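GH62 arabinofuranosidase (Podospora anserina, PDB 4N4B) probably hydrolyses terminal non-reducing alpha-L-arabinofuranoside residues from arabinose-bearing xylan, working as a secreted five-bladed beta-propeller glycosidase. Local coordinates at residues Gln27-Gly32 with Gln273-Val278; Arg42-Ile47 with Thr65-Gly70; Lys152-Asn157 with Ser201-Ala206; Asp165-Cys170 with Ala218-Leu223. One frame throughout, in Å; residues are numbered along the deposited sequence.

Contact 1. Residues Gln27-Gly32 with Gln273-Val278; sequences QWTSTG and QFDGDV
Thr29 pairs with Gln273 and Ser30 with Phe274 as two parallel beta bridges, which join strand 28-30 to strand 272-274. Gln273 is held through both its backbone polar atoms. Its N donates to Trp28 O at 2.9 Å, and its O accepts from Ser30 N at 2.8 Å in a nearly straight bond. Past this pair the strands begin to part. Asp275 N reaches Ser30 O only weakly, at 3.4 Å. A water supplements the link there, donating to Ser30 O and accepting from Gly276 N.

The side chains separate onto two faces. On one, Thr29 and Gln273 run alongside each other, while Thr29 CG2 packs against the Asp275 carboxylate, 3.6 Å from OD2. Thr29 OG1 has its polar partner in Asn333. On the other face, Ser30 CB sits over the Phe274 ring, 3.9 Å from its centroid and toward the rim. Val278 CA lies over the opposite face of that ring. Ser30 OG stands anti to the backbone N (chi1 -177°), which lays it beside its own carbonyl carbon. From there it donates to Thr31 O at 2.7 Å, on a lone pair in the carbonyl plane. It is also hydrogen-bonded to Tyr309 OH.

The N-terminal strand 28-30 sits beside strand 326-332 in the C-terminal blade, consistent with the ring closure by terminal strands known in beta-propellers. Strand 272-274 pairs on its outer side. The chemistry implies a backbone seam: main-chain bonds fix the register, and one CH-pi contact seals the Ser30 side.

Contact 2. Residues Arg42-Ile47 with Thr65-Gly70; sequences RGIAGI and TAQSAG
Gln67, Thr65 and Ala66 meet residues 42-47 at the open end of the beta hairpin formed by strands 46-55 and 58-67, where the pairing contains a classic beta bulge. Ile44 is their main apolar partner.

Gln67 has the most surface buried and covers the irregular chain before strand 46-55. Its CB is 3.6 Å from Gly43 O. Its CG lies between the backbone N and the carbonyl carbon (chi1 60°), and from there the extended chain reaches past Gly43 O to Arg42 O, crossing Ile44 at a slant. The amide end makes one weak hydrogen bond, from Gln67 NE2 to Arg42 O at 3.5 Å, while Gln67 OE1 rests 3.5 Å from the apolar Ile44 CG1. Beyond Gln67 the chain reverses in a type I turn that ends at Gly70.

Ala66 is the single residue facing the bulge. Ala45 and Gly46 both lie opposite it, and Ala66 O takes both of their N-H groups. The bond from Ala45 N is 2.8 Å long and lies in the carbonyl plane; that from Gly46 N is 3.1 Å. Ala66 N returns a bond to Gly46 O, which completes the antiparallel hydrogen-bonded pair. Ala66 CB lies 3.8 Å from the same Gly46 O.

Thr65 forms the next, non-hydrogen-bonded pair with Ile47. Its OG1 has a weak hydrogen bond to Asn72 N. Tyr91 of strand 90-91 packs on both Ile44 and Thr65, and so extends the apolar patch. Thr65 meets Ile44 through carbon: Ile44 CD1 comes to 3.7 Å from Thr65 CB and touches Thr65 CG2 as well.

Contact 3. Residues Lys152-Asn157 with Ser201-Ala206; sequences KIIEQN and SQPVIA
Ile153 and Pro203 pass each other head to tail, and this pair forms the middle of the contact. CG1 of Ile153 is anti to the backbone N (chi1 -163°), which carries CD1 out toward strand 204-208. CG2 is left between the backbone N and the carbonyl carbon and faces the proline. It lies 3.8 Å from Pro203 CG and 3.4 Å from Pro203 O. Ile153 CD1 lies between the two partners, 3.8 Å from Pro203 O and 4.0 Å from Ile205 CG1. Ile154 comes to the same proline from another direction, set roughly perpendicular to it, with Ile154 CD1 4.2 Å from Pro203 CG. Pro203 is thus shared by two successive isoleucines of the helix.

The polar link runs through water. Gln202 is bent at chi2 (-64°), and its OE1 accepts from two waters. One accepts from Lys152 N at 2.9 Å, the other from Ile153 N at 3.0 Å. One amide oxygen therefore serves two N-H groups of the helix's first turn, where no earlier helical carbonyl can do so. Lys152 and Glu155 form a long salt bridge with each other.

The short helix 152-157 packs on an outer strand, 204-208, of a four-stranded antiparallel sheet and on the loop leading into it. Its residues Ile154 and Asn157 also touch Tyr187 of the adjacent strand 185-192, while Pro151, just before the helix, packs on Gln202 and Pro203.

Contact 4. Residues Asp165-Cys170 with Ala218-Leu223; sequences DMWVIC and ACVYSL
Trp167 NE1 donates to Val220 O at 2.8 Å, on a lone pair but bent, with an angle of 132° at the hydrogen. This bond crosses between two strands whose backbones do not pair. Strands 165-170 and 218-222 run nearly parallel, with axes 7.3 Å apart at closest, and side chains span the gap.

Trp167 does most of this. Its side chain leaves anti to the backbone N (chi1 -179°), which sends the indole across to the other strand. The ring lies on the backbone of 218-222: Cys219 CA is 3.8 Å above the centre of the six-membered ring, almost on the normal, and Val220 N is over the same face toward the rim. Trp167 and Tyr221 form an offset edge-to-face pair. The edge of the Trp167 six-membered ring is turned toward the face of Tyr221, centroids 5.3 Å apart and planes at 85°. Tyr221 OH is hydrogen-bonded to Ile288 N. Farther along, Ile169 CG2 packs 3.9 Å from Val220 CG1.

At the other end, two waters fill in between the strands. Both donate to Asp165 O, one of them weakly. The stronger donor accepts from Ala218 N at 3.0 Å, and the weaker one donates to Ala218 O at 2.7 Å. Asp165 OD2 accepts from Ala217 N and is also hydrogen-bonded to a Tris molecule, probably from the crystallisation liquor. A bound calcium ion lies about 5 Å from the side chain of Trp167. Such packing between the innermost strands of successive four-stranded sheets is typical of a beta-propeller, here beside its central calcium site.

How the contacts relate
Contact 4 is the buried one, about 8 Å from the chain's centre. The other three lie 18 to 21 Å out and are partly buried. Contacts 3 and 4 reach the same sheet at its two outermost strands, 204-208 and 164-170, and their segments alternate along the chain. Contacts 1 and 3 lie on opposite sides of the centre. Chemistry follows place. Contacts 1 and 2 pair strands within a sheet by backbone bonds, parallel in contact 1 and antiparallel with a bulge in contact 2. Contact 4 joins two sheets by aromatic packing, and contact 3 sets a helix on a strand and the loop before it by aliphatic packing. Water bridges appear in all but contact 2.

Contact 1. Residues Gln27-Gly32 with Gln273-Val278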
loop_
_atom_site.group_PDB
_atom_site.type_symbol
_atom_site.label_atom_id
_atom_site.label_comp_id
_atom_site.label_asym_id
_atom_site.label_seq_id
_atom_site.Cartn_x
_atom_site.Cartn_y
_atom_site.Cartn_z
ATOM N N GLN A 27 -8.692 3.255 17.333
ATOM C CA GLN A 27 -8.811 1.922 17.943
ATOM C C GLN A 27 -9.277 0.934 16.916
ATOM O O GLN A 27 -10.141 1.245 16.087
ATOM C CB GLN A 27 -9.790 1.924 19.133
ATOM C CG GLN A 27 -9.523 2.982 20.224
ATOM C CD GLN A 27 -8.227 2.845 21.003
ATOM O OE1 GLN A 27 -7.645 3.807 21.537
ATOM N NE2 GLN A 27 -7.744 1.663 21.019
ATOM N N TRP A 28 -8.747 -0.291 16.988
ATOM C CA TRP A 28 -8.968 -1.360 16.010
ATOM C C TRP A 28 -9.244 -2.705 16.601
ATOM O O TRP A 28 -8.744 -3.004 17.678
ATOM C CB TRP A 28 -7.754 -1.465 15.123
ATOM C CG TRP A 28 -7.281 -0.268 14.426
ATOM C CD1 TRP A 28 -6.339 0.584 14.904
ATOM C CD2 TRP A 28 -7.632 0.195 13.114
ATOM N NE1 TRP A 28 -6.124 1.614 13.999
ATOM C CE2 TRP A 28 -6.852 1.344 12.863
ATOM C CE3 TRP A 28 -8.498 -0.297 12.103
ATOM C CZ2 TRP A 28 -6.965 2.037 11.657
ATOM C CZ3 TRP A 28 -8.561 0.367 10.903
ATOM C CH2 TRP A 28 -7.812 1.547 10.735
ATOM N N THR A 29 -9.957 -3.511 15.861
ATOM C CA THR A 29 -10.090 -4.952 16.115
ATOM C C THR A 29 -9.444 -5.675 14.937
ATOM O O THR A 29 -9.788 -5.381 13.749
ATOM C CB THR A 29 -11.583 -5.311 16.135
ATOM O OG1 THR A 29 -12.102 -4.865 17.404
ATOM C CG2 THR A 29 -11.814 -6.833 15.968
ATOM N N SER A 30 -8.589 -6.663 15.191
ATOM C CA SER A 30 -7.931 -7.480 14.147
ATOM C C SER A 30 -8.509 -8.902 13.996
ATOM O O SER A 30 -8.856 -9.531 15.020
ATOM C CB SER A 30 -6.439 -7.592 14.452
ATOM O OG SER A 30 -5.787 -8.305 13.440
ATOM N N THR A 31 -8.519 -9.360 12.780
ATOM C CA THR A 31 -8.687 -10.802 12.487
ATOM C C THR A 31 -7.402 -11.567 12.842
ATOM O O THR A 31 -6.370 -10.969 13.152
ATOM C CB THR A 31 -8.980 -11.026 10.985
ATOM O OG1 THR A 31 -7.795 -10.697 10.203
ATOM C CG2 THR A 31 -10.165 -10.211 10.500
ATOM N N GLY A 32 -7.495 -12.888 12.722
ATOM C CA GLY A 32 -6.331 -13.719 12.702
ATOM C C GLY A 32 -5.627 -13.588 11.347
ATOM O O GLY A 32 -5.983 -12.775 10.441
ATOM N N GLN A 273 -6.765 -4.627 19.033
ATOM C CA GLN A 273 -7.266 -5.723 19.830
ATOM C C GLN A 273 -7.480 -6.928 18.948
ATOM O O GLN A 273 -8.058 -6.822 17.958
ATOM C CB GLN A 273 -8.595 -5.309 20.448
ATOM C CG GLN A 273 -9.222 -6.352 21.377
ATOM C CD GLN A 273 -10.490 -5.826 22.015
ATOM O OE1 GLN A 273 -10.490 -5.529 23.161
ATOM N NE2 GLN A 273 -11.510 -5.693 21.277
ATOM N N PHE A 274 -6.998 -8.072 19.396
ATOM C CA PHE A 274 -7.177 -9.286 18.663
ATOM C C PHE A 274 -8.354 -10.072 19.169
ATOM O O PHE A 274 -8.526 -10.165 20.324
ATOM C CB PHE A 274 -5.870 -10.099 18.696
ATOM C CG PHE A 274 -4.770 -9.467 17.885
ATOM C CD1 PHE A 274 -4.065 -8.416 18.379
ATOM C CD2 PHE A 274 -4.526 -9.885 16.598
ATOM C CE1 PHE A 274 -3.105 -7.816 17.622
ATOM C CE2 PHE A 274 -3.575 -9.297 15.841
ATOM C CZ PHE A 274 -2.864 -8.259 16.338
ATOM N N ASP A 275 -9.155 -10.545 18.219
ATOM C CA ASP A 275 -10.350 -11.353 18.489
ATOM C C ASP A 275 -9.984 -12.757 18.993
ATOM O O ASP A 275 -10.591 -13.276 19.894
ATOM C CB ASP A 275 -11.304 -11.349 17.276
ATOM C CG ASP A 275 -12.401 -10.201 17.329
ATOM O OD1 ASP A 275 -12.545 -9.440 18.349
ATOM O OD2 ASP A 275 -13.127 -10.118 16.321
ATOM N N GLY A 276 -8.978 -13.341 18.424
ATOM C CA GLY A 276 -8.323 -14.507 18.956
ATOM C C GLY A 276 -6.882 -14.276 19.404
ATOM O O GLY A 276 -6.587 -13.313 20.014
ATOM N N ASP A 277 -5.989 -15.179 19.081
ATOM C CA ASP A 277 -4.594 -15.050 19.470
ATOM C C ASP A 277 -3.891 -13.767 18.959
ATOM O O ASP A 277 -4.222 -13.254 17.950
ATOM C CB ASP A 277 -3.889 -16.371 19.191
ATOM C CG ASP A 277 -2.938 -16.331 18.117
ATOM O OD1 ASP A 277 -3.280 -16.698 16.998
ATOM O OD2 ASP A 277 -1.790 -16.084 18.406
ATOM N N VAL A 278 -2.971 -13.255 19.742
ATOM C CA VAL A 278 -2.234 -12.076 19.350
ATOM C C VAL A 278 -1.085 -12.573 18.470
ATOM O O VAL A 278 -0.043 -12.849 18.930
ATOM C CB VAL A 278 -1.721 -11.258 20.530
ATOM C CG1 VAL A 278 -0.930 -10.080 20.032
ATOM C CG2 VAL A 278 -2.896 -10.754 21.366
HETATM O O HOH W 1 -8.316 -12.003 16.052
#

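Contact 2. Residues Arg42-Ile47 with Thr65-Gly70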
loop_
_atom_site.group_PDB
_atom_site.type_symbol
_atom_site.label_atom_id
_atom_site.label_comp_id
_atom_site.label_asym_id
_atom_site.label_seq_id
_atom_site.Cartn_x
_atom_site.Cartn_y
_atom_site.Cartn_z
ATOM N N ARG A 42 6.279 -23.080 -5.221
ATOM C CA ARG A 42 6.998 -21.898 -5.555
ATOM C C ARG A 42 7.987 -21.379 -4.514
ATOM O O ARG A 42 8.818 -20.522 -4.786
ATOM C CB ARG A 42 6.012 -20.693 -5.843
ATOM C CG ARG A 42 5.443 -20.823 -7.291
ATOM C CD ARG A 42 4.469 -19.686 -7.540
ATOM N NE ARG A 42 3.931 -19.685 -8.947
ATOM C CZ ARG A 42 4.301 -18.826 -9.861
ATOM N NH1 ARG A 42 5.118 -17.860 -9.499
ATOM N NH2 ARG A 42 3.760 -18.790 -11.051
ATOM N N GLY A 43 7.786 -21.894 -3.307
ATOM C CA GLY A 43 8.735 -21.541 -2.227
ATOM C C GLY A 43 8.540 -20.164 -1.599
ATOM O O GLY A 43 9.470 -19.589 -0.984
ATOM N N ILE A 44 7.344 -19.567 -1.777
ATOM C CA ILE A 44 7.120 -18.209 -1.270
ATOM C C ILE A 44 7.105 -18.285 0.263
ATOM O O ILE A 44 6.486 -19.131 0.857
ATOM C CB ILE A 44 5.822 -17.672 -1.889
ATOM C CG1 ILE A 44 6.013 -17.427 -3.401
ATOM C CG2 ILE A 44 5.392 -16.423 -1.173
ATOM C CD1 ILE A 44 4.780 -17.376 -4.221
ATOM N N ALA A 45 7.748 -17.297 0.883
ATOM C CA ALA A 45 7.840 -17.181 2.359
ATOM C C ALA A 45 6.742 -16.305 2.931
ATOM O O ALA A 45 6.245 -16.529 4.027
ATOM C CB ALA A 45 9.200 -16.690 2.740
ATOM N N GLY A 46 6.481 -15.172 2.230
ATOM C CA GLY A 46 5.562 -14.178 2.706
ATOM C C GLY A 46 4.597 -13.698 1.616
ATOM O O GLY A 46 4.967 -13.595 0.475
ATOM N N ILE A 47 3.383 -13.370 2.065
ATOM C CA ILE A 47 2.416 -12.621 1.212
ATOM C C ILE A 47 2.255 -11.307 1.859
ATOM O O ILE A 47 2.068 -11.165 3.074
ATOM C CB ILE A 47 1.091 -13.372 1.077
ATOM C CG1 ILE A 47 1.320 -14.823 0.523
ATOM C CG2 ILE A 47 0.114 -12.637 0.190
ATOM C CD1 ILE A 47 1.839 -14.897 -0.848
ATOM N N THR A 65 4.591 -11.328 -3.553
ATOM C CA THR A 65 5.142 -12.630 -3.133
ATOM C C THR A 65 6.556 -12.339 -2.773
ATOM O O THR A 65 7.283 -11.724 -3.472
ATOM C CB THR A 65 5.004 -13.722 -4.177
ATOM O OG1 THR A 65 5.776 -13.423 -5.325
ATOM C CG2 THR A 65 3.513 -13.874 -4.646
ATOM N N ALA A 66 6.981 -12.825 -1.598
ATOM C CA ALA A 66 8.337 -12.540 -1.035
ATOM C C ALA A 66 9.037 -13.872 -0.676
ATOM O O ALA A 66 8.469 -14.730 -0.049
ATOM C CB ALA A 66 8.226 -11.681 0.180
ATOM N N GLN A 67 10.302 -13.974 -1.123
ATOM C CA GLN A 67 11.167 -15.100 -0.699
ATOM C C GLN A 67 12.570 -14.544 -0.941
ATOM O O GLN A 67 12.825 -13.464 -1.486
ATOM C CB GLN A 67 10.859 -16.327 -1.504
ATOM C CG GLN A 67 11.070 -16.136 -2.990
ATOM C CD GLN A 67 10.514 -17.230 -3.729
ATOM O OE1 GLN A 67 9.391 -17.157 -4.345
ATOM N NE2 GLN A 67 11.274 -18.337 -3.679
ATOM N N SER A 68 13.575 -15.325 -0.449
ATOM C CA SER A 68 14.910 -14.729 -0.597
ATOM C C SER A 68 15.367 -14.729 -2.036
ATOM O O SER A 68 16.161 -13.872 -2.296
ATOM C CB SER A 68 15.985 -15.401 0.246
ATOM O OG SER A 68 15.725 -15.200 1.615
ATOM N N ALA A 69 14.826 -15.528 -2.924
ATOM C CA ALA A 69 15.140 -15.365 -4.353
ATOM C C ALA A 69 14.466 -14.197 -5.072
ATOM O O ALA A 69 14.936 -13.874 -6.157
ATOM C CB ALA A 69 14.769 -16.537 -5.084
ATOM N N GLY A 70 13.488 -13.565 -4.495
ATOM C CA GLY A 70 12.924 -12.440 -5.183
ATOM C C GLY A 70 11.482 -12.200 -4.834
ATOM O O GLY A 70 10.917 -12.855 -4.066
#

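Contact 3. Residues Lys152-Asn157 with Ser201-Ala206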
loop_
_atom_site.group_PDB
_atom_site.type_symbol
_atom_site.label_atom_id
_atom_site.label_comp_id
_atom_site.label_asym_id
_atom_site.label_seq_id
_atom_site.Cartn_x
_atom_site.Cartn_y
_atom_site.Cartn_z
ATOM N N LYS A 152 17.603 12.313 -9.827
ATOM C CA LYS A 152 18.805 12.717 -9.072
ATOM C C LYS A 152 18.505 13.032 -7.636
ATOM O O LYS A 152 19.356 12.613 -6.827
ATOM C CB LYS A 152 19.418 13.922 -9.788
ATOM C CG LYS A 152 20.729 14.432 -9.200
ATOM C CD LYS A 152 21.800 13.332 -9.218
ATOM C CE LYS A 152 23.198 13.849 -8.865
ATOM N NZ LYS A 152 24.151 12.789 -9.308
ATOM N N ILE A 153 17.369 13.635 -7.306
ATOM C CA ILE A 153 17.026 13.944 -5.948
ATOM C C ILE A 153 16.960 12.685 -5.071
ATOM O O ILE A 153 17.351 12.664 -3.896
ATOM C CB ILE A 153 15.833 14.816 -5.775
ATOM C CG1 ILE A 153 15.777 15.417 -4.379
ATOM C CG2 ILE A 153 14.559 14.032 -6.119
ATOM C CD1 ILE A 153 14.738 16.519 -4.272
ATOM N N ILE A 154 16.485 11.556 -5.641
ATOM C CA ILE A 154 16.401 10.345 -4.876
ATOM C C ILE A 154 17.809 9.772 -4.797
ATOM O O ILE A 154 18.235 9.361 -3.734
ATOM C CB ILE A 154 15.401 9.356 -5.597
ATOM C CG1 ILE A 154 14.039 9.978 -5.576
ATOM C CG2 ILE A 154 15.391 8.020 -4.834
ATOM C CD1 ILE A 154 12.940 9.119 -6.204
ATOM N N GLU A 155 18.626 9.770 -5.866
ATOM C CA GLU A 155 20.010 9.264 -5.778
ATOM C C GLU A 155 20.763 10.057 -4.694
ATOM O O GLU A 155 21.592 9.443 -3.995
ATOM C CB GLU A 155 20.694 9.522 -7.122
ATOM C CG GLU A 155 21.973 8.889 -7.470
ATOM C CD GLU A 155 21.975 8.955 -9.010
ATOM O OE1 GLU A 155 21.829 10.102 -9.543
ATOM O OE2 GLU A 155 21.922 7.889 -9.664
ATOM N N GLN A 156 20.501 11.348 -4.563
ATOM C CA GLN A 156 21.289 12.187 -3.630
ATOM C C GLN A 156 20.905 11.888 -2.188
ATOM O O GLN A 156 21.679 12.138 -1.264
ATOM C CB GLN A 156 21.053 13.606 -3.963
ATOM C CG GLN A 156 21.756 14.163 -5.182
ATOM C CD GLN A 156 21.175 15.559 -5.551
ATOM O OE1 GLN A 156 20.111 16.012 -5.075
ATOM N NE2 GLN A 156 21.839 16.203 -6.480
ATOM N N ASN A 157 19.694 11.301 -1.918
ATOM C CA ASN A 157 19.171 11.236 -0.581
ATOM C C ASN A 157 18.969 9.798 -0.090
ATOM O O ASN A 157 18.752 9.543 1.104
ATOM C CB ASN A 157 17.881 11.967 -0.440
ATOM C CG ASN A 157 18.058 13.457 -0.509
ATOM O OD1 ASN A 157 17.846 14.151 -1.559
ATOM N ND2 ASN A 157 18.469 14.009 0.614
ATOM N N SER A 201 6.857 14.865 -13.265
ATOM C CA SER A 201 7.927 15.816 -12.934
ATOM C C SER A 201 9.066 15.088 -12.207
ATOM O O SER A 201 8.892 13.974 -11.608
ATOM C CB SER A 201 7.318 16.907 -12.063
ATOM O OG SER A 201 6.867 16.340 -10.829
ATOM N N GLN A 202 10.229 15.707 -12.112
ATOM C CA GLN A 202 11.230 15.280 -11.152
ATOM C C GLN A 202 10.618 15.550 -9.737
ATOM O O GLN A 202 9.915 16.534 -9.462
ATOM C CB GLN A 202 12.515 16.097 -11.338
ATOM C CG GLN A 202 13.266 15.644 -12.595
ATOM C CD GLN A 202 13.771 14.212 -12.535
ATOM O OE1 GLN A 202 14.600 13.875 -11.699
ATOM N NE2 GLN A 202 13.254 13.316 -13.388
ATOM N N PRO A 203 10.707 14.572 -8.818
ATOM C CA PRO A 203 10.039 14.660 -7.540
ATOM C C PRO A 203 10.643 15.770 -6.673
ATOM O O PRO A 203 11.839 16.054 -6.752
ATOM C CB PRO A 203 10.264 13.281 -6.896
ATOM C CG PRO A 203 11.333 12.682 -7.620
ATOM C CD PRO A 203 11.573 13.382 -8.980
ATOM N N VAL A 204 9.792 16.211 -5.775
ATOM C CA VAL A 204 10.169 17.010 -4.630
ATOM C C VAL A 204 10.141 16.128 -3.425
ATOM O O VAL A 204 9.532 15.011 -3.435
ATOM C CB VAL A 204 9.258 18.197 -4.420
ATOM C CG1 VAL A 204 9.356 19.164 -5.642
ATOM C CG2 VAL A 204 7.862 17.852 -4.103
ATOM N N ILE A 205 10.817 16.469 -2.372
ATOM C CA ILE A 205 10.644 15.855 -1.059
ATOM C C ILE A 205 9.417 16.370 -0.427
ATOM O O ILE A 205 9.291 17.544 -0.022
ATOM C CB ILE A 205 11.896 16.039 -0.157
ATOM C CG1 ILE A 205 13.072 15.397 -0.831
ATOM C CG2 ILE A 205 11.675 15.494 1.239
ATOM C CD1 ILE A 205 14.435 15.733 -0.202
ATOM N N ALA A 206 8.366 15.534 -0.332
ATOM C CA ALA A 206 7.106 15.864 0.245
ATOM C C ALA A 206 7.144 15.935 1.769
ATOM O O ALA A 206 6.418 16.714 2.392
ATOM C CB ALA A 206 6.070 14.835 -0.239
HETATM O O HOH W 2 17.164 13.362 -12.446
HETATM O O HOH W 3 15.579 14.882 -9.304
#

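Contact 4. Residues Asp165-Cys170 with Ala218-Leu223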
loop_
_atom_site.group_PDB
_atom_site.type_symbol
_atom_site.label_atom_id
_atom_site.label_comp_id
_atom_site.label_asym_id
_atom_site.label_seq_id
_atom_site.Cartn_x
_atom_site.Cartn_y
_atom_site.Cartn_z
ATOM N N ASP A 165 7.730 1.397 -2.946
ATOM C CA ASP A 165 6.401 1.704 -2.496
ATOM C C ASP A 165 5.717 2.895 -3.196
ATOM O O ASP A 165 5.480 3.894 -2.640
ATOM C CB ASP A 165 6.380 1.768 -0.963
ATOM C CG ASP A 165 6.799 0.434 -0.317
ATOM O OD1 ASP A 165 6.826 -0.528 -1.034
ATOM O OD2 ASP A 165 7.043 0.406 0.844
ATOM N N MET A 166 5.388 2.632 -4.449
ATOM C CA MET A 166 4.861 3.588 -5.396
ATOM C C MET A 166 3.353 3.765 -5.245
ATOM O O MET A 166 2.643 2.850 -5.153
ATOM C CB MET A 166 5.215 3.156 -6.825
ATOM C CG MET A 166 6.625 2.653 -6.992
ATOM S SD MET A 166 7.842 3.965 -6.619
ATOM C CE MET A 166 9.404 3.016 -6.757
ATOM N N TRP A 167 2.927 5.007 -5.225
ATOM C CA TRP A 167 1.517 5.302 -4.943
ATOM C C TRP A 167 1.032 6.466 -5.792
ATOM O O TRP A 167 1.602 7.557 -5.682
ATOM C CB TRP A 167 1.320 5.647 -3.435
ATOM C CG TRP A 167 -0.062 5.917 -3.107
ATOM C CD1 TRP A 167 -0.785 7.116 -3.238
ATOM C CD2 TRP A 167 -0.980 4.989 -2.510
ATOM N NE1 TRP A 167 -2.064 6.922 -2.796
ATOM C CE2 TRP A 167 -2.238 5.636 -2.328
ATOM C CE3 TRP A 167 -0.894 3.650 -2.138
ATOM C CZ2 TRP A 167 -3.318 5.043 -1.775
ATOM C CZ3 TRP A 167 -2.018 3.034 -1.593
ATOM C CH2 TRP A 167 -3.187 3.699 -1.449
ATOM N N VAL A 168 -0.016 6.281 -6.576
ATOM C CA VAL A 168 -0.652 7.386 -7.352
ATOM C C VAL A 168 -1.918 7.776 -6.686
ATOM O O VAL A 168 -2.740 6.989 -6.209
ATOM C CB VAL A 168 -0.942 6.893 -8.763
ATOM C CG1 VAL A 168 -1.808 7.893 -9.566
ATOM C CG2 VAL A 168 0.353 6.579 -9.556
ATOM N N ILE A 169 -2.145 9.096 -6.708
ATOM C CA ILE A 169 -3.447 9.688 -6.378
ATOM C C ILE A 169 -3.617 10.933 -7.294
ATOM O O ILE A 169 -2.720 11.712 -7.431
ATOM C CB ILE A 169 -3.625 10.084 -4.909
ATOM C CG1 ILE A 169 -4.990 10.730 -4.644
ATOM C CG2 ILE A 169 -2.491 10.914 -4.364
ATOM C CD1 ILE A 169 -5.310 10.965 -3.186
ATOM N N CYS A 170 -4.835 11.022 -7.889
ATOM C CA CYS A 170 -5.178 12.207 -8.735
ATOM C C CYS A 170 -6.295 12.952 -8.130
ATOM O O CYS A 170 -7.123 12.441 -7.422
ATOM C CB CYS A 170 -5.592 11.723 -10.123
ATOM S SG CYS A 170 -4.497 10.538 -10.966
ATOM N N ALA A 218 3.742 4.168 2.026
ATOM C CA ALA A 218 2.796 5.287 2.060
ATOM C C ALA A 218 1.455 4.901 1.445
ATOM O O ALA A 218 1.388 4.132 0.463
ATOM C CB ALA A 218 3.386 6.485 1.379
ATOM N N CYS A 219 0.410 5.494 2.012
ATOM C CA CYS A 219 -0.916 5.597 1.412
ATOM C C CYS A 219 -1.379 7.050 1.417
ATOM O O CYS A 219 -1.156 7.726 2.422
ATOM C CB CYS A 219 -2.007 4.793 2.114
ATOM S SG CYS A 219 -1.676 3.025 2.424
ATOM N N VAL A 220 -1.923 7.521 0.314
ATOM C CA VAL A 220 -2.536 8.901 0.246
ATOM C C VAL A 220 -3.966 8.726 -0.259
ATOM O O VAL A 220 -4.133 8.241 -1.381
ATOM C CB VAL A 220 -1.697 9.847 -0.604
ATOM C CG1 VAL A 220 -2.292 11.238 -0.448
ATOM C CG2 VAL A 220 -0.209 9.755 -0.150
ATOM N N TYR A 221 -4.916 9.125 0.559
ATOM C CA TYR A 221 -6.327 8.986 0.239
ATOM C C TYR A 221 -7.033 10.337 0.226
ATOM O O TYR A 221 -6.644 11.227 0.961
ATOM C CB TYR A 221 -6.995 8.104 1.254
ATOM C CG TYR A 221 -6.531 6.676 1.321
ATOM C CD1 TYR A 221 -6.809 5.862 0.278
ATOM C CD2 TYR A 221 -5.805 6.209 2.396
ATOM C CE1 TYR A 221 -6.408 4.553 0.231
ATOM C CE2 TYR A 221 -5.391 4.840 2.395
ATOM C CZ TYR A 221 -5.713 4.047 1.329
ATOM O OH TYR A 221 -5.335 2.713 1.305
ATOM N N SER A 222 -8.080 10.394 -0.551
ATOM C CA SER A 222 -9.009 11.516 -0.452
ATOM C C SER A 222 -10.169 11.147 0.432
ATOM O O SER A 222 -10.558 10.005 0.639
ATOM C CB SER A 222 -9.513 11.933 -1.822
ATOM O OG SER A 222 -10.281 10.969 -2.480
ATOM N N LEU A 223 -10.723 12.233 1.078
ATOM C CA LEU A 223 -11.810 12.130 2.042
ATOM C C LEU A 223 -13.057 12.808 1.483
ATOM O O LEU A 223 -12.921 13.740 0.683
ATOM C CB LEU A 223 -11.401 12.738 3.342
ATOM C CG LEU A 223 -10.116 12.142 4.063
ATOM C CD1 LEU A 223 -9.661 13.048 5.178
ATOM C CD2 LEU A 223 -10.526 10.799 4.584
HETATM O O HOH W 4 5.787 4.900 0.018
HETATM O O HOH W 5 3.146 3.086 -1.338
#